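Local coordinates for protein (tenascin) (Gallus gallus, PDB 1QR4) that forms two fibronectin type III domains of an extracellular matrix adhesion protein and probably binds heparin through a basic surface patch, at residues P30-P44 / T69-K83. Residues are numbered along the deposited sequence; the frame is centred on the assembly and turned at random.
Sequences PVAKFDRYRLTYVSP and TEYTISLVAEKGRHK
T40 and S74 face each other across the two central strands, 36-42 and 70-78, of the four-stranded antiparallel sheet of a fibronectin type III sandwich, and they show how such a pair divides its work between two faces. Both backbone bonds between them are nearly straight, T40 N reaching S74 O at 3.0 Å, and a weak hydrogen bond runs from S74 OG to T40 OG1 at 2.9 Å. Both hydroxyls sit between backbone N and carbonyl carbon (chi1 54° and 57°), which brings them together on the outer face.

The inner face is mainly apolar and aromatic. L39 CD1 meets I73 CG2, L75 CD1 lies 3.9 Å from Y37 CB, and A77 CB sits over one face of the F34 ring, 4.2 Å from its centroid, as a CH-pi contact. Nearer T69, Y41 and Y71 form an offset edge-to-face pair, the edge of Y41 toward the face of Y71, planes 74° apart. Strand 22-28 of the other sheet covers the middle of this side: L39 packs on L25, I73 on L23 and L25, L75 on W27.

Toward R36 the outer face becomes charged. The carboxylate of E78 lies between R36 and K83, both at long salt-bridge range, and touches the aliphatic part of R38, whose guanidinium pairs with E50; R36 pairs with E52. R38 and K83 belong to a putative heparin-binding site, and such a cluster of cations would suit a sulfated chain.

Where strand 36-42 begins and 70-78 ends, a classic beta bulge sets D35 and R36 both opposite E78: E78 O accepts D35 N at 3.0 Å and, weakly, R36 N at 3.4 Å.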
loop_
_atom_site.group_PDB
_atom_site.type_symbol
_atom_site.label_atom_id
_atom_site.label_comp_id
_atom_site.label_asym_id
_atom_site.label_seq_id
_atom_site.Cartn_x
_atom_site.Cartn_y
_atom_site.Cartn_z
ATOM N N PRO A 30 15.781 6.076 -24.190
ATOM C CA PRO A 30 16.705 5.440 -25.134
ATOM C C PRO A 30 17.411 6.491 -26.000
ATOM O O PRO A 30 16.858 7.550 -26.288
ATOM C CB PRO A 30 15.770 4.600 -25.994
ATOM C CG PRO A 30 14.678 4.239 -25.048
ATOM C CD PRO A 30 14.420 5.542 -24.366
ATOM N N VAL A 31 18.647 6.206 -26.384
ATOM C CA VAL A 31 19.414 7.121 -27.214
ATOM C C VAL A 31 18.935 6.993 -28.656
ATOM O O VAL A 31 18.948 7.959 -29.414
ATOM C CB VAL A 31 20.919 6.805 -27.134
ATOM C CG1 VAL A 31 21.700 7.756 -28.012
ATOM C CG2 VAL A 31 21.406 6.903 -25.688
ATOM N N ALA A 32 18.452 5.804 -29.003
ATOM C CA ALA A 32 17.969 5.528 -30.351
ATOM C C ALA A 32 16.617 6.140 -30.659
ATOM O O ALA A 32 15.809 6.397 -29.770
ATOM C CB ALA A 32 17.926 4.024 -30.598
ATOM N N LYS A 33 16.378 6.379 -31.937
ATOM C CA LYS A 33 15.113 6.935 -32.370
ATOM C C LYS A 33 14.065 5.845 -32.176
ATOM O O LYS A 33 14.339 4.679 -32.464
ATOM C CB LYS A 33 15.222 7.359 -33.842
ATOM C CG LYS A 33 15.719 6.282 -34.819
ATOM C CD LYS A 33 14.559 5.515 -35.446
ATOM C CE LYS A 33 15.025 4.415 -36.387
ATOM N NZ LYS A 33 13.867 3.625 -36.896
ATOM N N PHE A 34 12.919 6.180 -31.585
ATOM C CA PHE A 34 11.882 5.166 -31.409
ATOM C C PHE A 34 10.452 5.657 -31.469
ATOM O O PHE A 34 10.201 6.854 -31.525
ATOM C CB PHE A 34 12.127 4.281 -30.178
ATOM C CG PHE A 34 11.738 4.903 -28.876
ATOM C CD1 PHE A 34 12.610 5.752 -28.208
ATOM C CD2 PHE A 34 10.514 4.596 -28.288
ATOM C CE1 PHE A 34 12.268 6.284 -26.971
ATOM C CE2 PHE A 34 10.167 5.124 -27.052
ATOM C CZ PHE A 34 11.047 5.969 -26.394
ATOM N N ASP A 35 9.525 4.706 -31.481
ATOM C CA ASP A 35 8.092 4.973 -31.593
ATOM C C ASP A 35 7.347 5.296 -30.308
ATOM O O ASP A 35 6.677 6.324 -30.191
ATOM C CB ASP A 35 7.411 3.761 -32.232
ATOM C CG ASP A 35 6.922 4.029 -33.634
ATOM O OD1 ASP A 35 7.386 5.009 -34.271
ATOM O OD2 ASP A 35 6.067 3.239 -34.091
ATOM N N ARG A 36 7.375 4.330 -29.400
ATOM C CA ARG A 36 6.711 4.437 -28.123
ATOM C C ARG A 36 7.279 3.374 -27.202
ATOM O O ARG A 36 8.240 2.700 -27.545
ATOM C CB ARG A 36 5.208 4.250 -28.302
ATOM C CG ARG A 36 4.824 3.031 -29.107
ATOM C CD ARG A 36 3.350 3.099 -29.474
ATOM N NE ARG A 36 2.983 2.139 -30.513
ATOM C CZ ARG A 36 2.700 2.462 -31.775
ATOM N NH1 ARG A 36 2.736 3.732 -32.173
ATOM N NH2 ARG A 36 2.394 1.506 -32.648
ATOM N N TYR A 37 6.727 3.290 -26.001
ATOM C CA TYR A 37 7.163 2.315 -25.021
ATOM C C TYR A 37 6.018 1.355 -24.771
ATOM O O TYR A 37 4.863 1.700 -24.973
ATOM C CB TYR A 37 7.466 2.995 -23.688
ATOM C CG TYR A 37 8.651 3.928 -23.651
ATOM C CD1 TYR A 37 9.924 3.452 -23.361
ATOM C CD2 TYR A 37 8.478 5.304 -23.764
ATOM C CE1 TYR A 37 10.997 4.330 -23.173
ATOM C CE2 TYR A 37 9.542 6.182 -23.573
ATOM C CZ TYR A 37 10.795 5.688 -23.275
ATOM O OH TYR A 37 11.843 6.557 -23.063
ATOM N N ARG A 38 6.340 0.146 -24.340
ATOM C CA ARG A 38 5.321 -0.826 -24.012
ATOM C C ARG A 38 5.699 -1.311 -22.631
ATOM O O ARG A 38 6.833 -1.710 -22.390
ATOM C CB ARG A 38 5.310 -1.980 -24.998
ATOM C CG ARG A 38 4.267 -3.023 -24.676
ATOM C CD ARG A 38 4.458 -4.236 -25.540
ATOM N NE ARG A 38 4.237 -5.462 -24.784
ATOM C CZ ARG A 38 3.789 -6.600 -25.308
ATOM N NH1 ARG A 38 3.505 -6.681 -26.606
ATOM N NH2 ARG A 38 3.606 -7.657 -24.523
ATOM N N LEU A 39 4.764 -1.194 -21.702
ATOM C CA LEU A 39 4.991 -1.602 -20.326
ATOM C C LEU A 39 4.132 -2.800 -20.060
ATOM O O LEU A 39 2.932 -2.764 -20.314
ATOM C CB LEU A 39 4.579 -0.477 -19.380
ATOM C CG LEU A 39 4.580 -0.731 -17.881
ATOM C CD1 LEU A 39 5.984 -0.884 -17.419
ATOM C CD2 LEU A 39 3.927 0.427 -17.156
ATOM N N THR A 40 4.756 -3.892 -19.643
ATOM C CA THR A 40 4.012 -5.097 -19.298
ATOM C C THR A 40 4.371 -5.394 -17.857
ATOM O O THR A 40 5.450 -5.039 -17.389
ATOM C CB THR A 40 4.375 -6.311 -20.188
ATOM O OG1 THR A 40 5.788 -6.522 -20.159
ATOM C CG2 THR A 40 3.939 -6.089 -21.632
ATOM N N TYR A 41 3.430 -5.967 -17.133
ATOM C CA TYR A 41 3.651 -6.316 -15.742
ATOM C C TYR A 41 2.754 -7.496 -15.468
ATOM O O TYR A 41 1.584 -7.488 -15.849
ATOM C CB TYR A 41 3.301 -5.150 -14.806
ATOM C CG TYR A 41 1.867 -4.648 -14.882
ATOM C CD1 TYR A 41 1.509 -3.642 -15.778
ATOM C CD2 TYR A 41 0.885 -5.142 -14.020
ATOM C CE1 TYR A 41 0.214 -3.136 -15.810
ATOM C CE2 TYR A 41 -0.416 -4.645 -14.042
ATOM C CZ TYR A 41 -0.746 -3.639 -14.940
ATOM O OH TYR A 41 -2.032 -3.135 -14.975
ATOM N N VAL A 42 3.304 -8.531 -14.849
ATOM C CA VAL A 42 2.497 -9.703 -14.572
ATOM C C VAL A 42 2.389 -9.918 -13.077
ATOM O O VAL A 42 3.291 -9.557 -12.328
ATOM C CB VAL A 42 3.047 -10.978 -15.311
ATOM C CG1 VAL A 42 3.721 -10.586 -16.613
ATOM C CG2 VAL A 42 3.995 -11.764 -14.445
ATOM N N SER A 43 1.255 -10.458 -12.642
ATOM C CA SER A 43 1.038 -10.719 -11.228
ATOM C C SER A 43 1.466 -12.137 -10.945
ATOM O O SER A 43 1.806 -12.884 -11.857
ATOM C CB SER A 43 -0.442 -10.561 -10.870
ATOM O OG SER A 43 -1.220 -11.632 -11.383
ATOM N N PRO A 44 1.468 -12.523 -9.666
ATOM C CA PRO A 44 1.855 -13.874 -9.262
ATOM C C PRO A 44 0.989 -14.970 -9.875
ATOM O O PRO A 44 1.342 -16.153 -9.818
ATOM C CB PRO A 44 1.721 -13.811 -7.747
ATOM C CG PRO A 44 2.175 -12.412 -7.458
ATOM C CD PRO A 44 1.407 -11.631 -8.493
ATOM N N THR A 69 1.268 -7.159 -3.040
ATOM C CA THR A 69 1.467 -8.118 -4.123
ATOM C C THR A 69 2.722 -7.732 -4.886
ATOM O O THR A 69 2.979 -6.548 -5.101
ATOM C CB THR A 69 0.287 -8.070 -5.118
ATOM O OG1 THR A 69 -0.914 -8.470 -4.460
ATOM C CG2 THR A 69 0.522 -8.997 -6.280
ATOM N N GLU A 70 3.502 -8.716 -5.311
ATOM C CA GLU A 70 4.700 -8.398 -6.062
ATOM C C GLU A 70 4.434 -8.497 -7.554
ATOM O O GLU A 70 3.676 -9.340 -7.993
ATOM C CB GLU A 70 5.841 -9.318 -5.656
ATOM C CG GLU A 70 7.159 -8.999 -6.337
ATOM C CD GLU A 70 8.318 -9.772 -5.748
ATOM O OE1 GLU A 70 8.210 -11.013 -5.626
ATOM O OE2 GLU A 70 9.334 -9.131 -5.401
ATOM N N TYR A 71 5.048 -7.612 -8.327
ATOM C CA TYR A 71 4.890 -7.608 -9.778
ATOM C C TYR A 71 6.224 -7.589 -10.531
ATOM O O TYR A 71 7.181 -6.918 -10.133
ATOM C CB TYR A 71 4.102 -6.377 -10.237
ATOM C CG TYR A 71 2.655 -6.359 -9.852
ATOM C CD1 TYR A 71 2.240 -5.770 -8.659
ATOM C CD2 TYR A 71 1.689 -6.884 -10.695
ATOM C CE1 TYR A 71 0.904 -5.701 -8.319
ATOM C CE2 TYR A 71 0.346 -6.819 -10.361
ATOM C CZ TYR A 71 -0.037 -6.224 -9.169
ATOM O OH TYR A 71 -1.366 -6.159 -8.828
ATOM N N THR A 72 6.277 -8.316 -11.634
ATOM C CA THR A 72 7.465 -8.315 -12.452
ATOM C C THR A 72 7.138 -7.249 -13.480
ATOM O O THR A 72 6.176 -7.390 -14.236
ATOM C CB THR A 72 7.675 -9.667 -13.146
ATOM O OG1 THR A 72 7.875 -10.677 -12.151
ATOM C CG2 THR A 72 8.893 -9.618 -14.059
ATOM N N ILE A 73 7.878 -6.147 -13.453
ATOM C CA ILE A 73 7.631 -5.069 -14.397
ATOM C C ILE A 73 8.740 -4.998 -15.430
ATOM O O ILE A 73 9.919 -5.011 -15.086
ATOM C CB ILE A 73 7.521 -3.686 -13.678
ATOM C CG1 ILE A 73 6.411 -3.724 -12.625
ATOM C CG2 ILE A 73 7.171 -2.583 -14.689
ATOM C CD1 ILE A 73 6.460 -2.595 -11.610
ATOM N N SER A 74 8.348 -4.930 -16.697
ATOM C CA SER A 74 9.297 -4.811 -17.796
ATOM C C SER A 74 8.870 -3.768 -18.825
ATOM O O SER A 74 7.723 -3.709 -19.267
ATOM C CB SER A 74 9.563 -6.164 -18.474
ATOM O OG SER A 74 8.369 -6.759 -18.941
ATOM N N LEU A 75 9.831 -2.938 -19.188
ATOM C CA LEU A 75 9.625 -1.875 -20.148
ATOM C C LEU A 75 10.491 -2.145 -21.364
ATOM O O LEU A 75 11.618 -2.629 -21.246
ATOM C CB LEU A 75 10.029 -0.545 -19.525
ATOM C CG LEU A 75 9.705 0.675 -20.359
ATOM C CD1 LEU A 75 8.207 0.838 -20.463
ATOM C CD2 LEU A 75 10.320 1.853 -19.704
ATOM N N VAL A 76 9.976 -1.778 -22.528
ATOM C CA VAL A 76 10.673 -1.981 -23.780
ATOM C C VAL A 76 10.346 -0.868 -24.770
ATOM O O VAL A 76 9.213 -0.392 -24.830
ATOM C CB VAL A 76 10.285 -3.346 -24.396
ATOM C CG1 VAL A 76 8.783 -3.487 -24.463
ATOM C CG2 VAL A 76 10.871 -3.490 -25.780
ATOM N N ALA A 77 11.353 -0.443 -25.531
ATOM C CA ALA A 77 11.172 0.589 -26.543
ATOM C C ALA A 77 10.830 -0.062 -27.900
ATOM O O ALA A 77 11.589 -0.880 -28.413
ATOM C CB ALA A 77 12.441 1.457 -26.647
ATOM N N GLU A 78 9.641 0.234 -28.418
ATOM C CA GLU A 78 9.196 -0.295 -29.699
ATOM C C GLU A 78 9.642 0.710 -30.753
ATOM O O GLU A 78 9.115 1.824 -30.820
ATOM C CB GLU A 78 7.672 -0.458 -29.731
ATOM C CG GLU A 78 7.114 -1.456 -28.706
ATOM C CD GLU A 78 5.604 -1.726 -28.861
ATOM O OE1 GLU A 78 4.945 -1.101 -29.722
ATOM O OE2 GLU A 78 5.065 -2.580 -28.122
ATOM N N LYS A 79 10.646 0.314 -31.542
ATOM C CA LYS A 79 11.244 1.138 -32.613
ATOM C C LYS A 79 10.449 1.156 -33.936
ATOM O O LYS A 79 10.716 1.977 -34.819
ATOM C CB LYS A 79 12.697 0.678 -32.863
ATOM C CG LYS A 79 13.532 0.560 -31.577
ATOM C CD LYS A 79 14.891 -0.095 -31.799
ATOM C CE LYS A 79 15.635 -0.284 -30.472
ATOM N NZ LYS A 79 17.055 -0.714 -30.625
ATOM N N GLY A 80 9.479 0.250 -34.039
ATOM C CA GLY A 80 8.622 0.119 -35.208
ATOM C C GLY A 80 7.869 -1.191 -35.034
ATOM O O GLY A 80 6.726 -1.226 -34.574
ATOM N N ARG A 81 8.522 -2.281 -35.409
ATOM C CA ARG A 81 7.966 -3.621 -35.245
ATOM C C ARG A 81 9.028 -4.354 -34.417
ATOM O O ARG A 81 8.843 -5.510 -34.019
ATOM C CB ARG A 81 7.771 -4.303 -36.602
ATOM C CG ARG A 81 6.864 -5.520 -36.574
ATOM C CD ARG A 81 6.748 -6.154 -37.959
ATOM N NE ARG A 81 7.622 -7.318 -38.120
ATOM C CZ ARG A 81 8.692 -7.370 -38.912
ATOM N NH1 ARG A 81 9.053 -6.319 -39.639
ATOM N NH2 ARG A 81 9.403 -8.488 -38.981
ATOM N N HIS A 82 10.140 -3.646 -34.176
ATOM C CA HIS A 82 11.275 -4.133 -33.403
ATOM C C HIS A 82 11.174 -3.614 -31.974
ATOM O O HIS A 82 11.262 -2.413 -31.731
ATOM C CB HIS A 82 12.609 -3.618 -33.962
ATOM C CG HIS A 82 12.712 -3.639 -35.455
ATOM N ND1 HIS A 82 11.804 -4.288 -36.264
ATOM C CD2 HIS A 82 13.615 -3.066 -36.285
ATOM C CE1 HIS A 82 12.141 -4.110 -37.528
ATOM N NE2 HIS A 82 13.237 -3.373 -37.568
ATOM N N LYS A 83 11.009 -4.529 -31.030
ATOM C CA LYS A 83 10.936 -4.188 -29.618
ATOM C C LYS A 83 12.364 -4.342 -29.112
ATOM O O LYS A 83 13.027 -5.330 -29.416
ATOM C CB LYS A 83 9.999 -5.166 -28.892
ATOM C CG LYS A 83 8.758 -5.519 -29.715
ATOM C CD LYS A 83 7.457 -5.348 -28.950
ATOM C CE LYS A 83 7.308 -6.393 -27.858
ATOM N NZ LYS A 83 6.044 -6.191 -27.089
HETATM O O HOH W 1 5.557 0.634 -32.415
HETATM O O HOH W 2 4.812 -11.194 -10.269
#